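Long-range contacts in borrelidin polyketide synthase, type I (Streptomyces parvulus, PDB 6OBT), which probably dehydrates beta-hydroxyacyl intermediates to alpha,beta-unsaturated ones, as the dehydratase domain of a modular synthase that builds borrelidin: residues Ala40-Phe44 against Ala223-Pro228; Glu167-Thr171 against Leu209-Ile213. All blocks are in the same frame, centred on the assembly; numbering follows the deposited sequence.

How the interactions relate
Along the chain the segments run 40-44, 167-171, 209-213, 223-228, which places interaction 2 inside the loop closed by interaction 1. Their centres lie about 27 Å apart and their nearest atoms about 8 Å apart, so they do not touch. Interaction 1 is the more central, about 10 Å from the chain centre, and ties two loops to helix 83-97 beside the start of helix 228-236. Interaction 2, about 21 Å out, sets a loop against strand 208-214. The two are linked through that strand: I213 packs on helix 228-236, whose first turn begins at P228. Interaction 1 probably joins the halves of a double hotdog; interaction 2 covers part of the second half's outer face.

Interaction 1: Ala40-Phe44 against Ala223-Pro228; sequences AGHAF and AYGLHP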
loop_
_atom_site.group_PDB
_atom_site.type_symbol
_atom_site.label_atom_id
_atom_site.label_comp_id
_atom_site.label_asym_id
_atom_site.label_seq_id
_atom_site.Cartn_x
_atom_site.Cartn_y
_atom_site.Cartn_z
ATOM N N ALA A 40 4.212 3.643 10.329
ATOM C CA ALA A 40 4.625 4.975 9.899
ATOM C C ALA A 40 4.575 6.032 11.000
ATOM O O ALA A 40 5.079 7.141 10.786
ATOM C CB ALA A 40 3.771 5.425 8.704
ATOM N N GLY A 41 3.982 5.733 12.157
ATOM C CA GLY A 41 4.082 6.619 13.309
ATOM C C GLY A 41 3.314 7.926 13.244
ATOM O O GLY A 41 3.633 8.856 13.990
ATOM N N HIS A 42 2.320 8.037 12.365
ATOM C CA HIS A 42 1.456 9.207 12.289
ATOM C C HIS A 42 0.016 8.794 12.538
ATOM O O HIS A 42 -0.415 7.728 12.089
ATOM C CB HIS A 42 1.542 9.902 10.934
ATOM C CG HIS A 42 1.015 11.305 10.953
ATOM N ND1 HIS A 42 -0.324 11.605 10.811
ATOM C CD2 HIS A 42 1.649 12.489 11.142
ATOM C CE1 HIS A 42 -0.490 12.914 10.883
ATOM N NE2 HIS A 42 0.692 13.474 11.089
ATOM N N ALA A 43 -0.726 9.658 13.233
ATOM C CA ALA A 43 -2.112 9.349 13.577
ATOM C C ALA A 43 -2.987 9.201 12.334
ATOM O O ALA A 43 -3.818 8.285 12.260
ATOM C CB ALA A 43 -2.678 10.432 14.500
ATOM N N PHE A 44 -2.805 10.074 11.338
ATOM C CA PHE A 44 -3.644 10.032 10.144
ATOM C C PHE A 44 -3.178 8.998 9.126
ATOM O O PHE A 44 -4.004 8.483 8.368
ATOM C CB PHE A 44 -3.682 11.386 9.450
ATOM C CG PHE A 44 -4.456 12.438 10.197
ATOM C CD1 PHE A 44 -5.315 12.095 11.226
ATOM C CD2 PHE A 44 -4.315 13.770 9.863
ATOM C CE1 PHE A 44 -6.021 13.079 11.917
ATOM C CE2 PHE A 44 -5.012 14.753 10.544
ATOM C CZ PHE A 44 -5.870 14.405 11.569
ATOM N N ALA A 223 1.119 11.532 18.147
ATOM C CA ALA A 223 1.211 10.968 16.804
ATOM C C ALA A 223 1.156 12.034 15.713
ATOM O O ALA A 223 0.754 11.740 14.580
ATOM C CB ALA A 223 0.116 9.924 16.590
ATOM N N TYR A 224 1.564 13.257 16.026
ATOM C CA TYR A 224 1.591 14.348 15.066
ATOM C C TYR A 224 2.959 15.013 15.096
ATOM O O TYR A 224 3.689 14.931 16.083
ATOM C CB TYR A 224 0.496 15.373 15.372
ATOM C CG TYR A 224 -0.888 14.785 15.290
ATOM C CD1 TYR A 224 -1.563 14.747 14.081
ATOM C CD2 TYR A 224 -1.527 14.286 16.420
ATOM C CE1 TYR A 224 -2.827 14.212 13.981
ATOM C CE2 TYR A 224 -2.814 13.747 16.334
ATOM C CZ TYR A 224 -3.453 13.714 15.107
ATOM O OH TYR A 224 -4.725 13.179 14.989
ATOM N N GLY A 225 3.313 15.654 13.986
ATOM C CA GLY A 225 4.487 16.494 13.971
ATOM C C GLY A 225 4.099 17.788 14.673
ATOM O O GLY A 225 4.619 18.105 15.752
ATOM N N LEU A 226 3.155 18.512 14.074
ATOM C CA LEU A 226 2.494 19.664 14.690
ATOM C C LEU A 226 0.995 19.441 14.626
ATOM O O LEU A 226 0.425 19.373 13.527
ATOM C CB LEU A 226 2.874 20.973 13.989
ATOM C CG LEU A 226 2.261 22.251 14.582
ATOM C CD1 LEU A 226 2.737 22.429 16.018
ATOM C CD2 LEU A 226 2.622 23.461 13.750
ATOM N N HIS A 227 0.354 19.316 15.793
ATOM C CA HIS A 227 -1.074 19.001 15.837
ATOM C C HIS A 227 -1.863 19.930 14.915
ATOM O O HIS A 227 -1.682 21.160 14.977
ATOM C CB HIS A 227 -1.614 19.135 17.264
ATOM C CG HIS A 227 -2.971 18.536 17.461
ATOM N ND1 HIS A 227 -4.133 19.179 17.081
ATOM C CD2 HIS A 227 -3.353 17.355 18.005
ATOM C CE1 HIS A 227 -5.171 18.412 17.372
ATOM N NE2 HIS A 227 -4.726 17.299 17.936
ATOM N N PRO A 228 -2.765 19.395 14.081
ATOM C CA PRO A 228 -3.509 20.253 13.135
ATOM C C PRO A 228 -4.221 21.442 13.756
ATOM O O PRO A 228 -4.333 22.491 13.105
ATOM C CB PRO A 228 -4.500 19.266 12.501
ATOM C CG PRO A 228 -3.735 17.971 12.488
ATOM C CD PRO A 228 -2.938 17.959 13.776
#
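A43 and A223 supply the polar link between the loops: A43 N donates to A223 O over 2.9 Å with an N-H...O angle of 157°. The same oxygen lies 3.6 Å above the H42 ring plane, over its centre, and also meets H42 CA in a CA-H...O contact. H42 is fixed at both nitrogens. F44 N donates to H42 ND1 over 3.0 Å, somewhat tilted from the ring plane, while NE2 bonds to E88 OE1. That carboxylate, on helix 83-97, also binds the backbone N of G225 and of L226, so one side chain anchors both loops. With CG anti to the backbone N (chi1 -162°), the H42 ring lies beside its own carbonyl, which brings H42 ND1 forward to F44 N, two residues on.

Aromatic and apolar packing completes the contact. The edge of Y224 points at the face of F44 in a T-shaped pair, planes 84° apart and centroids 5.3 Å apart. A43 CB sits over a face of Y224, 3.4 Å from Y224 CZ, and A43 CB also lies 3.5 Å from A223 CB. H42 joins the cluster obliquely, its CE1 3.8 Å from Y224 CD1, and P228 CG approaches F44 CE2 at 4.0 Å. W69 is also packed against F44, Y224 and P228.

H227 N-caps the helix that follows, its ND1 bonding to G229 N. Here a loop of the first half of the fold meets the loop entering helix 228-236, consistent with the junction between the two halves of a dehydratase double hotdog.

Interaction 2: Glu167-Thr171 against Leu209-Ile213; sequences EWPPT and LVAEI
The indole of W168 meets the strand with its rim: E212 OE1 and A211 O lie at the edge, near the ring plane, and V210 CB approaches obliquely, while neither face is taken by strand 209-213. At the pyrrole end, W168 NE1 donates to E212 OE1 over 2.7 Å (N-H...O angle 156°). The acceptor lies in the ring plane and uses its anti lone pair, and the carboxylate is turned 28° from the indole, nearly coplanar with it. At the benzo end, W168 CZ2 is 3.6 Å from A211 O, and W168 CH2 is 3.8 Å from V210 CB. The indole edge thus slants across the strand from V210 to E212. W168 CG stands anti to the backbone N (chi1 -172°), which carries the ring out from the loop to the strand.

E212 OE1 also forms a salt bridge with R201 on strand 199-205; the shared oxygen fixes the carboxylate between arginine and indole and would probably favour its ionised form.

P170 packs on the valine branches, P170 CD lying 3.7 Å from V210 CG2 and P170 CG 3.7 Å from V210 CG1. The peptide before P169 is cis, a sharp turn consistent with W168 and P170 both facing the strand.

V210 and the loop lie on one side of the strand, whereas I213 packs on helix 228-236. The loop thus covers part of the sheet face turned away from that helix, W168 and P170 also packing on R272 and R274 of strand 270-276, as fits the outer surface of a hotdog sheet.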
loop_
_atom_site.group_PDB
_atom_site.type_symbol
_atom_site.label_atom_id
_atom_site.label_comp_id
_atom_site.label_asym_id
_atom_site.label_seq_id
_atom_site.Cartn_x
_atom_site.Cartn_y
_atom_site.Cartn_z
ATOM N N GLU A 167 13.670 38.278 22.351
ATOM C CA GLU A 167 12.833 38.737 23.462
ATOM C C GLU A 167 11.371 38.463 23.127
ATOM O O GLU A 167 10.988 38.385 21.954
ATOM C CB GLU A 167 13.034 40.228 23.777
ATOM C CG GLU A 167 12.606 41.205 22.686
ATOM C CD GLU A 167 13.691 41.439 21.657
ATOM O OE1 GLU A 167 14.203 40.451 21.101
ATOM O OE2 GLU A 167 14.043 42.615 21.421
ATOM N N TRP A 168 10.555 38.318 24.179
ATOM C CA TRP A 168 9.118 38.078 23.995
ATOM C C TRP A 168 8.285 38.788 25.061
ATOM O O TRP A 168 8.564 38.636 26.266
ATOM C CB TRP A 168 8.811 36.587 24.022
ATOM C CG TRP A 168 7.378 36.298 23.638
ATOM C CD1 TRP A 168 6.345 36.007 24.477
ATOM C CD2 TRP A 168 6.841 36.288 22.315
ATOM N NE1 TRP A 168 5.185 35.804 23.752
ATOM C CE2 TRP A 168 5.465 35.980 22.421
ATOM C CE3 TRP A 168 7.385 36.517 21.047
ATOM C CZ2 TRP A 168 4.634 35.879 21.310
ATOM C CZ3 TRP A 168 6.550 36.416 19.940
ATOM C CH2 TRP A 168 5.194 36.108 20.083
ATOM N N PRO A 169 7.261 39.563 24.667
ATOM C CA PRO A 169 6.894 39.898 23.288
ATOM C C PRO A 169 7.946 40.799 22.632
ATOM O O PRO A 169 8.810 41.291 23.326
ATOM C CB PRO A 169 5.565 40.651 23.445
ATOM C CG PRO A 169 5.136 40.431 24.855
ATOM C CD PRO A 169 6.374 40.223 25.637
ATOM N N PRO A 170 7.892 40.977 21.308
ATOM C CA PRO A 170 8.685 42.043 20.699
ATOM C C PRO A 170 8.241 43.344 21.321
ATOM O O PRO A 170 7.208 43.399 21.981
ATOM C CB PRO A 170 8.346 41.936 19.208
ATOM C CG PRO A 170 7.739 40.591 19.034
ATOM C CD PRO A 170 7.020 40.309 20.316
ATOM N N THR A 171 9.044 44.392 21.167
ATOM C CA THR A 171 8.833 45.571 22.011
ATOM C C THR A 171 8.624 46.810 21.161
ATOM O O THR A 171 9.057 46.905 20.003
ATOM C CB THR A 171 9.959 45.764 23.032
ATOM O OG1 THR A 171 9.768 47.019 23.729
ATOM C CG2 THR A 171 11.220 45.827 22.344
ATOM N N LEU A 209 2.574 40.881 12.735
ATOM C CA LEU A 209 1.682 40.334 13.742
ATOM C C LEU A 209 2.436 39.321 14.599
ATOM O O LEU A 209 3.125 38.450 14.058
ATOM C CB LEU A 209 0.509 39.655 13.038
ATOM C CG LEU A 209 -0.701 39.176 13.806
ATOM C CD1 LEU A 209 -1.634 40.352 13.988
ATOM C CD2 LEU A 209 -1.348 38.080 12.983
ATOM N N VAL A 210 2.313 39.426 15.927
ATOM C CA VAL A 210 2.836 38.388 16.812
ATOM C C VAL A 210 1.729 37.910 17.741
ATOM O O VAL A 210 0.838 38.673 18.125
ATOM C CB VAL A 210 4.084 38.826 17.619
ATOM C CG1 VAL A 210 5.219 39.181 16.676
ATOM C CG2 VAL A 210 3.759 40.012 18.564
ATOM N N ALA A 211 1.791 36.624 18.093
ATOM C CA ALA A 211 0.711 35.985 18.829
ATOM C C ALA A 211 1.240 34.830 19.668
ATOM O O ALA A 211 2.206 34.155 19.291
ATOM C CB ALA A 211 -0.378 35.472 17.876
ATOM N N GLU A 212 0.584 34.617 20.810
ATOM C CA GLU A 212 0.712 33.398 21.602
ATOM C C GLU A 212 -0.474 32.498 21.286
ATOM O O GLU A 212 -1.626 32.936 21.371
ATOM C CB GLU A 212 0.755 33.706 23.104
ATOM C CG GLU A 212 2.096 34.221 23.576
ATOM C CD GLU A 212 2.062 34.741 25.003
ATOM O OE1 GLU A 212 3.035 35.412 25.404
ATOM O OE2 GLU A 212 1.073 34.473 25.723
ATOM N N ILE A 213 -0.188 31.251 20.907
ATOM C CA ILE A 213 -1.192 30.287 20.460
ATOM C C ILE A 213 -0.899 28.958 21.149
ATOM O O ILE A 213 0.249 28.504 21.139
ATOM C CB ILE A 213 -1.147 30.126 18.927
ATOM C CG1 ILE A 213 -1.233 31.495 18.236
ATOM C CG2 ILE A 213 -2.278 29.244 18.443
ATOM C CD1 ILE A 213 -0.889 31.482 16.758
#